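Side-chain contacts in diguanylate cyclase DosC (Escherichia coli, PDB 4ZVA), which makes the second messenger cyclic di-GMP and probably couples that activity to oxygen sensed at the haem of its globin domain: residues 52-55 with 56-59; 36-39 with 40-44. All coordinates share one frame; numbering follows the deposited sequence.

Contact 1. Residues 52-55 with 56-59; sequences SNEQ and VERQ. With HEM (protoporphyrin IX containing Fe), chain C.
Asn53 turns its amide forward over the first turn of the helix to meet Val56, the two side chains crossing at about a right angle. Its CG sits between the backbone N and the carbonyl carbon (chi1 63°), which brings OD1 to 2.9 Å from Val56 N in a nearly straight hydrogen bond. The donor lies above the amide carbonyl plane, and Asn53 ND2 rests 3.4 Å from Val56 CG2. This is an N-cap: Asn53 occupies a first-turn amide of helix 54-72, while its own carbonyl O takes Glu57 N at 3.2 Å. The other branch of Val56 faces the cofactor, CG1 lying 3.6 Å from methyl CMA of the haem. Gln55, bent at chi2 (68°), carries its amide along the helix to that of Gln59, with the two planes 62° apart and Gln55 NE2 3.3 Å from Gln59 CD. Gln59 also stands beside a haem propionate, its CB 3.3 Å from O2A. With an alanine in place of Gln59, the Gln55 amide would probably be freer to turn and the propionate would lose its neighbouring amide. Glu57, pointing off another side of the helix, pairs with Lys61 one turn on.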
ATOM      1  N   SER A  52      -7.098 -24.850   3.396  1.00 79.55           N
ATOM      2  CA  SER A  52      -7.571 -25.965   4.210  1.00 80.92           C
ATOM      3  C   SER A  52      -6.856 -27.286   3.942  1.00 81.02           C
ATOM      4  O   SER A  52      -7.161 -28.295   4.579  1.00 81.05           O
ATOM      5  CB  SER A  52      -9.075 -26.155   4.002  1.00 84.12           C
ATOM      6  OG  SER A  52      -9.792 -25.002   4.405  1.00 88.32           O
ATOM      7  N   ASN A  53      -5.909 -27.290   3.012  1.00 77.59           N
ATOM      8  CA  ASN A  53      -5.177 -28.516   2.717  1.00 74.64           C
ATOM      9  C   ASN A  53      -3.744 -28.251   2.277  1.00 72.31           C
ATOM     10  O   ASN A  53      -3.405 -27.144   1.856  1.00 69.25           O
ATOM     11  CB  ASN A  53      -5.911 -29.325   1.645  1.00 73.60           C
ATOM     12  CG  ASN A  53      -5.995 -28.597   0.320  1.00 74.22           C
ATOM     13  OD1 ASN A  53      -5.086 -28.682  -0.506  1.00 71.01           O
ATOM     14  ND2 ASN A  53      -7.087 -27.871   0.111  1.00 76.38           N
ATOM     15  N   GLU A  54      -2.912 -29.282   2.375  1.00 69.17           N
ATOM     16  CA  GLU A  54      -1.487 -29.154   2.102  1.00 68.74           C
ATOM     17  C   GLU A  54      -1.174 -28.937   0.625  1.00 66.32           C
ATOM     18  O   GLU A  54      -0.127 -28.397   0.289  1.00 63.95           O
ATOM     19  CB  GLU A  54      -0.743 -30.390   2.612  1.00 73.39           C
ATOM     20  CG  GLU A  54      -0.738 -30.521   4.125  1.00 76.67           C
ATOM     21  CD  GLU A  54       0.085 -31.697   4.608  1.00 88.23           C
ATOM     22  OE1 GLU A  54       0.676 -32.398   3.759  1.00 81.79           O
ATOM     23  OE2 GLU A  54       0.144 -31.917   5.837  1.00 83.54           O
ATOM     24  N   GLN A  55      -2.080 -29.354  -0.253  1.00 66.69           N
ATOM     25  CA  GLN A  55      -1.865 -29.190  -1.688  1.00 68.10           C
ATOM     26  C   GLN A  55      -1.979 -27.722  -2.098  1.00 64.61           C
ATOM     27  O   GLN A  55      -1.154 -27.213  -2.857  1.00 63.29           O
ATOM     28  CB  GLN A  55      -2.859 -30.043  -2.478  1.00 74.31           C
ATOM     29  CG  GLN A  55      -2.814 -29.835  -3.987  1.00 79.60           C
ATOM     30  CD  GLN A  55      -1.527 -30.346  -4.616  1.00 82.50           C
ATOM     31  OE1 GLN A  55      -0.785 -31.119  -4.008  1.00 82.62           O
ATOM     32  NE2 GLN A  55      -1.263 -29.920  -5.845  1.00 86.57           N
ATOM     33  N   VAL A  56      -3.009 -27.049  -1.596  1.00 61.13           N
ATOM     34  CA  VAL A  56      -3.190 -25.621  -1.839  1.00 64.15           C
ATOM     35  C   VAL A  56      -2.067 -24.791  -1.214  1.00 56.76           C
ATOM     36  O   VAL A  56      -1.511 -23.899  -1.857  1.00 52.67           O
ATOM     37  CB  VAL A  56      -4.547 -25.135  -1.292  1.00 60.34           C
ATOM     38  CG1 VAL A  56      -4.606 -23.617  -1.273  1.00 61.66           C
ATOM     39  CG2 VAL A  56      -5.686 -25.710  -2.115  1.00 65.40           C
ATOM     40  N   GLU A  57      -1.737 -25.105   0.036  1.00 54.88           N
ATOM     41  CA  GLU A  57      -0.668 -24.438   0.774  1.00 55.35           C
ATOM     42  C   GLU A  57       0.646 -24.481   0.012  1.00 53.41           C
ATOM     43  O   GLU A  57       1.306 -23.465  -0.198  1.00 53.42           O
ATOM     44  CB  GLU A  57      -0.483 -25.104   2.135  1.00 52.19           C
ATOM     45  CG  GLU A  57       0.784 -24.702   2.851  1.00 53.47           C
ATOM     46  CD  GLU A  57       0.940 -25.402   4.181  1.00 56.59           C
ATOM     47  OE1 GLU A  57       0.010 -26.132   4.581  1.00 60.39           O
ATOM     48  OE2 GLU A  57       1.998 -25.230   4.820  1.00 54.33           O
ATOM     49  N   ARG A  58       0.991 -25.686  -0.416  1.00 54.19           N
ATOM     50  CA  ARG A  58       2.216 -25.964  -1.145  1.00 49.38           C
ATOM     51  C   ARG A  58       2.298 -25.214  -2.474  1.00 51.33           C
ATOM     52  O   ARG A  58       3.338 -24.648  -2.808  1.00 47.12           O
ATOM     53  CB  ARG A  58       2.311 -27.474  -1.350  1.00 63.76           C
ATOM     54  CG  ARG A  58       3.570 -28.000  -1.984  1.00 66.44           C
ATOM     55  CD  ARG A  58       3.451 -29.516  -2.046  1.00 74.38           C
ATOM     56  NE  ARG A  58       4.465 -30.155  -2.874  1.00 94.39           N
ATOM     57  CZ  ARG A  58       4.287 -30.410  -4.164  1.00 98.17           C
ATOM     58  NH1 ARG A  58       3.144 -30.073  -4.748  1.00 96.53           N
ATOM     59  NH2 ARG A  58       5.236 -31.003  -4.870  1.00 83.23           N
ATOM     60  N   GLN A  59       1.203 -25.213  -3.227  1.00 53.35           N
ATOM     61  CA  GLN A  59       1.163 -24.530  -4.516  1.00 49.21           C
ATOM     62  C   GLN A  59       1.147 -23.012  -4.358  1.00 50.46           C
ATOM     63  O   GLN A  59       1.753 -22.294  -5.153  1.00 47.10           O
ATOM     64  CB  GLN A  59      -0.047 -24.984  -5.336  1.00 61.14           C
ATOM     65  CG  GLN A  59       0.071 -26.403  -5.879  1.00 62.96           C
ATOM     66  CD  GLN A  59      -1.096 -26.783  -6.770  1.00 73.91           C
ATOM     67  OE1 GLN A  59      -2.220 -26.319  -6.574  1.00 69.13           O
ATOM     68  NE2 GLN A  59      -0.835 -27.633  -7.758  1.00 78.54           N
TER
HETATM   69  CHA HEM C 201      -3.708 -18.454  -5.905  1.00 50.82           C
HETATM   70  CHB HEM C 201      -5.622 -17.609  -1.529  1.00 53.22           C
HETATM   71  CHC HEM C 201      -3.696 -13.173  -1.635  1.00 45.73           C
HETATM   72  CHD HEM C 201      -0.955 -14.434  -5.423  1.00 52.31           C
HETATM   73  C1A HEM C 201      -4.366 -18.642  -4.708  1.00 51.08           C
HETATM   74  C2A HEM C 201      -5.005 -19.859  -4.239  1.00 52.94           C
HETATM   75  C3A HEM C 201      -5.526 -19.615  -3.035  1.00 47.65           C
HETATM   76  C4A HEM C 201      -5.247 -18.240  -2.692  1.00 48.49           C
HETATM   77  CMA HEM C 201      -6.298 -20.616  -2.151  1.00 53.16           C
HETATM   78  CAA HEM C 201      -5.073 -21.216  -4.975  1.00 53.84           C
HETATM   79  CBA HEM C 201      -3.662 -21.732  -5.239  1.00 55.05           C
HETATM   80  CGA HEM C 201      -3.716 -23.169  -5.674  1.00 59.55           C
HETATM   81  O1A HEM C 201      -4.662 -23.888  -5.260  1.00 55.39           O
HETATM   82  O2A HEM C 201      -2.803 -23.593  -6.427  1.00 60.24           O
HETATM   83  C1B HEM C 201      -5.249 -16.339  -1.160  1.00 50.16           C
HETATM   84  C2B HEM C 201      -5.536 -15.705   0.111  1.00 49.91           C
HETATM   85  C3B HEM C 201      -5.002 -14.469   0.080  1.00 46.82           C
HETATM   86  C4B HEM C 201      -4.363 -14.300  -1.209  1.00 44.99           C
HETATM   87  CMB HEM C 201      -6.329 -16.399   1.244  1.00 48.46           C
HETATM   88  CAB HEM C 201      -4.994 -13.349   1.153  1.00 50.61           C
HETATM   89  CBB HEM C 201      -5.501 -13.469   2.382  1.00 54.45           C
HETATM   90  C1C HEM C 201      -2.723 -13.149  -2.608  1.00 44.97           C
HETATM   91  C2C HEM C 201      -1.727 -12.114  -2.798  1.00 46.69           C
HETATM   92  C3C HEM C 201      -0.966 -12.463  -3.854  1.00 43.63           C
HETATM   93  C4C HEM C 201      -1.464 -13.731  -4.351  1.00 46.19           C
HETATM   94  CMC HEM C 201      -1.628 -10.859  -1.899  1.00 39.78           C
HETATM   95  CAC HEM C 201       0.242 -11.734  -4.498  1.00 41.83           C
HETATM   96  CBC HEM C 201       0.787 -10.608  -4.026  1.00 52.00           C
HETATM   97  C1D HEM C 201      -1.433 -15.629  -5.920  1.00 49.03           C
HETATM   98  C2D HEM C 201      -0.899 -16.321  -7.073  1.00 46.40           C
HETATM   99  C3D HEM C 201      -1.759 -17.585  -7.224  1.00 52.07           C
HETATM  100  C4D HEM C 201      -2.726 -17.520  -6.151  1.00 48.69           C
HETATM  101  CMD HEM C 201       0.296 -15.871  -7.944  1.00 43.78           C
HETATM  102  CAD HEM C 201      -1.647 -18.698  -8.292  1.00 52.98           C
HETATM  103  CBD HEM C 201      -1.868 -18.101  -9.679  1.00 54.03           C
HETATM  104  CGD HEM C 201      -2.162 -19.193 -10.675  1.00 53.58           C
HETATM  105  O1D HEM C 201      -2.118 -18.912 -11.900  1.00 57.46           O
HETATM  106  O2D HEM C 201      -2.441 -20.343 -10.247  1.00 55.34           O
HETATM  107  NA  HEM C 201      -4.540 -17.674  -3.736  1.00 47.12           N
HETATM  108  NB  HEM C 201      -4.532 -15.457  -1.942  1.00 45.74           N
HETATM  109  NC  HEM C 201      -2.533 -14.117  -3.571  1.00 45.28           N
HETATM  110  ND  HEM C 201      -2.502 -16.361  -5.413  1.00 49.06           N
HETATM  111 FE   HEM C 201      -3.703 -15.786  -3.808  1.00 47.61          FE

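Contact 2. Residues 36-39 with 40-44; sequences EFYR and IVRID. With HEM (protoporphyrin IX containing Fe), chain C.
In both Phe37 (chi1 168°) and Tyr38 (chi1 -172°) CG stands anti to the backbone N, a setting that lays each ring against the residue one helical turn later: Val41 for the first, Arg42 for the second. Val41 CG2 sits over one face of the Phe37 ring, 3.9 Å from its centroid, in a CH-pi contact displaced toward the rim. The same ring presents its edge to the cofactor, with CZ 4.0 Å from the haem meso carbon CHC in the plane of the ring. Val41 divides its branches between these surfaces, since its CG1 approaches haem CBB at 3.4 Å. Tyr38 and Arg42 run side by side in the same direction. Arg42 CG lies over the tyrosine face, 4.0 Å from the centroid, and the guanidinium plane is only 7° from that of the ring; the charged end continues to a salt bridge with Glu48.

On the outer side of helix 16-43, Arg39 grips Glu36 side-on. NE reaches OE1 of Glu36 at 3.1 Å and NH2 reaches OE2 at 2.6 Å, both in the guanidinium plane but from above the carboxylate plane. Ile40 CG1 lies over one face of the Arg39 guanidinium, 3.7 Å from NH2, and Ile40 also touches Val109 and Ile113 of helix 100-119. Just past the end of helix 16-43, Asp44 is the N-cap of helix 45-48 and forms a salt bridge with Arg148 of the second subunit.

The helix is thus sorted by chemistry within two turns. Phe37 and Val41 form an apolar wall of the globin haem pocket, while the paired grip of Glu36 and Arg39 is likely to balance their charges locally and to limit rotation of the guanidinium.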
ATOM      1  N   GLU A  36       6.144 -16.921   5.584  1.00 40.11           N
ATOM      2  CA  GLU A  36       5.656 -16.032   6.634  1.00 41.46           C
ATOM      3  C   GLU A  36       4.316 -15.406   6.242  1.00 39.91           C
ATOM      4  O   GLU A  36       3.441 -15.216   7.085  1.00 46.60           O
ATOM      5  CB  GLU A  36       6.694 -14.949   6.942  1.00 40.86           C
ATOM      6  CG  GLU A  36       6.309 -13.996   8.071  1.00 45.99           C
ATOM      7  CD  GLU A  36       6.307 -14.653   9.445  1.00 46.71           C
ATOM      8  OE1 GLU A  36       6.626 -15.857   9.550  1.00 52.25           O
ATOM      9  OE2 GLU A  36       5.987 -13.955  10.431  1.00 53.21           O
ATOM     10  N   PHE A  37       4.175 -15.078   4.961  1.00 33.82           N
ATOM     11  CA  PHE A  37       2.913 -14.594   4.411  1.00 32.70           C
ATOM     12  C   PHE A  37       1.783 -15.572   4.706  1.00 42.74           C
ATOM     13  O   PHE A  37       0.737 -15.192   5.233  1.00 41.04           O
ATOM     14  CB  PHE A  37       3.043 -14.379   2.899  1.00 36.49           C
ATOM     15  CG  PHE A  37       1.736 -14.147   2.191  1.00 46.61           C
ATOM     16  CD1 PHE A  37       1.195 -12.874   2.101  1.00 43.18           C
ATOM     17  CD2 PHE A  37       1.062 -15.201   1.591  1.00 43.46           C
ATOM     18  CE1 PHE A  37      -0.001 -12.660   1.440  1.00 41.38           C
ATOM     19  CE2 PHE A  37      -0.135 -14.993   0.933  1.00 47.40           C
ATOM     20  CZ  PHE A  37      -0.667 -13.718   0.856  1.00 42.18           C
ATOM     21  N   TYR A  38       2.015 -16.837   4.371  1.00 38.87           N
ATOM     22  CA  TYR A  38       1.022 -17.887   4.561  1.00 41.76           C
ATOM     23  C   TYR A  38       0.650 -18.046   6.032  1.00 41.18           C
ATOM     24  O   TYR A  38      -0.520 -18.212   6.367  1.00 44.74           O
ATOM     25  CB  TYR A  38       1.534 -19.218   4.002  1.00 37.07           C
ATOM     26  CG  TYR A  38       0.487 -20.311   3.980  1.00 43.75           C
ATOM     27  CD1 TYR A  38      -0.406 -20.422   2.922  1.00 46.22           C
ATOM     28  CD2 TYR A  38       0.388 -21.226   5.020  1.00 48.42           C
ATOM     29  CE1 TYR A  38      -1.368 -21.417   2.899  1.00 48.74           C
ATOM     30  CE2 TYR A  38      -0.571 -22.223   5.007  1.00 54.27           C
ATOM     31  CZ  TYR A  38      -1.447 -22.312   3.944  1.00 57.33           C
ATOM     32  OH  TYR A  38      -2.402 -23.302   3.927  1.00 66.67           O
ATOM     33  N   ARG A  39       1.653 -18.015   6.903  1.00 43.73           N
ATOM     34  CA  ARG A  39       1.425 -18.189   8.334  1.00 44.74           C
ATOM     35  C   ARG A  39       0.542 -17.084   8.911  1.00 45.42           C
ATOM     36  O   ARG A  39      -0.389 -17.355   9.670  1.00 49.35           O
ATOM     37  CB  ARG A  39       2.755 -18.234   9.091  1.00 40.59           C
ATOM     38  CG  ARG A  39       2.598 -18.552  10.570  1.00 42.41           C
ATOM     39  CD  ARG A  39       3.896 -18.354  11.333  1.00 44.40           C
ATOM     40  NE  ARG A  39       4.299 -16.952  11.365  1.00 47.39           N
ATOM     41  CZ  ARG A  39       3.817 -16.060  12.225  1.00 49.18           C
ATOM     42  NH1 ARG A  39       2.911 -16.423  13.124  1.00 46.19           N
ATOM     43  NH2 ARG A  39       4.237 -14.803  12.185  1.00 49.19           N
ATOM     44  N   ILE A  40       0.841 -15.841   8.550  1.00 43.67           N
ATOM     45  CA  ILE A  40       0.115 -14.688   9.076  1.00 42.52           C
ATOM     46  C   ILE A  40      -1.302 -14.612   8.509  1.00 45.54           C
ATOM     47  O   ILE A  40      -2.258 -14.343   9.235  1.00 46.45           O
ATOM     48  CB  ILE A  40       0.863 -13.377   8.777  1.00 37.54           C
ATOM     49  CG1 ILE A  40       2.212 -13.372   9.496  1.00 33.31           C
ATOM     50  CG2 ILE A  40       0.033 -12.170   9.195  1.00 44.48           C
ATOM     51  CD1 ILE A  40       3.059 -12.163   9.199  1.00 37.59           C
ATOM     52  N   VAL A  41      -1.427 -14.846   7.207  1.00 45.23           N
ATOM     53  CA  VAL A  41      -2.725 -14.862   6.544  1.00 44.80           C
ATOM     54  C   VAL A  41      -3.648 -15.922   7.153  1.00 49.68           C
ATOM     55  O   VAL A  41      -4.843 -15.685   7.337  1.00 51.47           O
ATOM     56  CB  VAL A  41      -2.561 -15.114   5.030  1.00 48.42           C
ATOM     57  CG1 VAL A  41      -3.848 -15.638   4.416  1.00 58.86           C
ATOM     58  CG2 VAL A  41      -2.088 -13.847   4.332  1.00 49.41           C
ATOM     59  N   ARG A  42      -3.074 -17.074   7.491  1.00 50.01           N
ATOM     60  CA  ARG A  42      -3.818 -18.180   8.095  1.00 57.36           C
ATOM     61  C   ARG A  42      -4.516 -17.779   9.394  1.00 59.64           C
ATOM     62  O   ARG A  42      -5.552 -18.346   9.748  1.00 61.27           O
ATOM     63  CB  ARG A  42      -2.883 -19.365   8.362  1.00 51.86           C
ATOM     64  CG  ARG A  42      -2.692 -20.299   7.177  1.00 61.61           C
ATOM     65  CD  ARG A  42      -3.763 -21.374   7.125  1.00 68.73           C
ATOM     66  NE  ARG A  42      -3.617 -22.343   8.208  1.00 71.69           N
ATOM     67  CZ  ARG A  42      -4.427 -23.379   8.397  1.00 76.25           C
ATOM     68  NH1 ARG A  42      -5.445 -23.588   7.574  1.00 77.56           N
ATOM     69  NH2 ARG A  42      -4.218 -24.210   9.410  1.00 78.06           N
ATOM     70  N   ILE A  43      -3.938 -16.814  10.104  1.00 54.58           N
ATOM     71  CA  ILE A  43      -4.502 -16.339  11.364  1.00 55.25           C
ATOM     72  C   ILE A  43      -5.897 -15.750  11.161  1.00 54.35           C
ATOM     73  O   ILE A  43      -6.789 -15.944  11.986  1.00 55.42           O
ATOM     74  CB  ILE A  43      -3.591 -15.277  12.023  1.00 54.38           C
ATOM     75  CG1 ILE A  43      -2.177 -15.829  12.215  1.00 53.22           C
ATOM     76  CG2 ILE A  43      -4.163 -14.822  13.357  1.00 56.60           C
ATOM     77  CD1 ILE A  43      -2.119 -17.070  13.079  1.00 56.80           C
ATOM     78  N   ASP A  44      -6.082 -15.039  10.052  1.00 56.63           N
ATOM     79  CA  ASP A  44      -7.379 -14.454   9.729  1.00 61.55           C
ATOM     80  C   ASP A  44      -8.396 -15.557   9.450  1.00 63.51           C
ATOM     81  O   ASP A  44      -8.200 -16.372   8.548  1.00 66.23           O
ATOM     82  CB  ASP A  44      -7.259 -13.510   8.529  1.00 55.91           C
ATOM     83  CG  ASP A  44      -8.501 -12.654   8.324  1.00 67.69           C
ATOM     84  OD1 ASP A  44      -9.625 -13.198   8.322  1.00 73.54           O
ATOM     85  OD2 ASP A  44      -8.348 -11.424   8.167  1.00 66.87           O
TER
HETATM   86  CHA HEM C 201      -3.708 -18.454  -5.905  1.00 50.82           C
HETATM   87  CHB HEM C 201      -5.622 -17.609  -1.529  1.00 53.22           C
HETATM   88  CHC HEM C 201      -3.696 -13.173  -1.635  1.00 45.73           C
HETATM   89  CHD HEM C 201      -0.955 -14.434  -5.423  1.00 52.31           C
HETATM   90  C1A HEM C 201      -4.366 -18.642  -4.708  1.00 51.08           C
HETATM   91  C2A HEM C 201      -5.005 -19.859  -4.239  1.00 52.94           C
HETATM   92  C3A HEM C 201      -5.526 -19.615  -3.035  1.00 47.65           C
HETATM   93  C4A HEM C 201      -5.247 -18.240  -2.692  1.00 48.49           C
HETATM   94  CMA HEM C 201      -6.298 -20.616  -2.151  1.00 53.16           C
HETATM   95  CAA HEM C 201      -5.073 -21.216  -4.975  1.00 53.84           C
HETATM   96  CBA HEM C 201      -3.662 -21.732  -5.239  1.00 55.05           C
HETATM   97  CGA HEM C 201      -3.716 -23.169  -5.674  1.00 59.55           C
HETATM   98  O1A HEM C 201      -4.662 -23.888  -5.260  1.00 55.39           O
HETATM   99  O2A HEM C 201      -2.803 -23.593  -6.427  1.00 60.24           O
HETATM  100  C1B HEM C 201      -5.249 -16.339  -1.160  1.00 50.16           C
HETATM  101  C2B HEM C 201      -5.536 -15.705   0.111  1.00 49.91           C
HETATM  102  C3B HEM C 201      -5.002 -14.469   0.080  1.00 46.82           C
HETATM  103  C4B HEM C 201      -4.363 -14.300  -1.209  1.00 44.99           C
HETATM  104  CMB HEM C 201      -6.329 -16.399   1.244  1.00 48.46           C
HETATM  105  CAB HEM C 201      -4.994 -13.349   1.153  1.00 50.61           C
HETATM  106  CBB HEM C 201      -5.501 -13.469   2.382  1.00 54.45           C
HETATM  107  C1C HEM C 201      -2.723 -13.149  -2.608  1.00 44.97           C
HETATM  108  C2C HEM C 201      -1.727 -12.114  -2.798  1.00 46.69           C
HETATM  109  C3C HEM C 201      -0.966 -12.463  -3.854  1.00 43.63           C
HETATM  110  C4C HEM C 201      -1.464 -13.731  -4.351  1.00 46.19           C
HETATM  111  CMC HEM C 201      -1.628 -10.859  -1.899  1.00 39.78           C
HETATM  112  CAC HEM C 201       0.242 -11.734  -4.498  1.00 41.83           C
HETATM  113  CBC HEM C 201       0.787 -10.608  -4.026  1.00 52.00           C
HETATM  114  C1D HEM C 201      -1.433 -15.629  -5.920  1.00 49.03           C
HETATM  115  C2D HEM C 201      -0.899 -16.321  -7.073  1.00 46.40           C
HETATM  116  C3D HEM C 201      -1.759 -17.585  -7.224  1.00 52.07           C
HETATM  117  C4D HEM C 201      -2.726 -17.520  -6.151  1.00 48.69           C
HETATM  118  CMD HEM C 201       0.296 -15.871  -7.944  1.00 43.78           C
HETATM  119  CAD HEM C 201      -1.647 -18.698  -8.292  1.00 52.98           C
HETATM  120  CBD HEM C 201      -1.868 -18.101  -9.679  1.00 54.03           C
HETATM  121  CGD HEM C 201      -2.162 -19.193 -10.675  1.00 53.58           C
HETATM  122  O1D HEM C 201      -2.118 -18.912 -11.900  1.00 57.46           O
HETATM  123  O2D HEM C 201      -2.441 -20.343 -10.247  1.00 55.34           O
HETATM  124  NA  HEM C 201      -4.540 -17.674  -3.736  1.00 47.12           N
HETATM  125  NB  HEM C 201      -4.532 -15.457  -1.942  1.00 45.74           N
HETATM  126  NC  HEM C 201      -2.533 -14.117  -3.571  1.00 45.28           N
HETATM  127  ND  HEM C 201      -2.502 -16.361  -5.413  1.00 49.06           N
HETATM  128 FE   HEM C 201      -3.703 -15.786  -3.808  1.00 47.61          FE

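Both contacts are one-turn, within-helix arrangements beside the same haem, but they differ in depth and chemistry. Contact 1 lies at the surface, at the start of helix 54-72, and is mainly polar: a cap and amides near a propionate. Contact 2, at the end of helix 16-43, is partly buried and brings aromatic and aliphatic groups to the porphyrin, with the Glu36-Arg39 salt bridge on the outer face and Asp44 pairing with the second subunit. The two helices belong to one globin fold and meet directly, with Tyr38 OH 3.2 Å from Glu57 CB in simple packing. Contact 1 meets the haem at a propionate and a ring methyl, contact 2 at a vinyl group and the porphyrin edge.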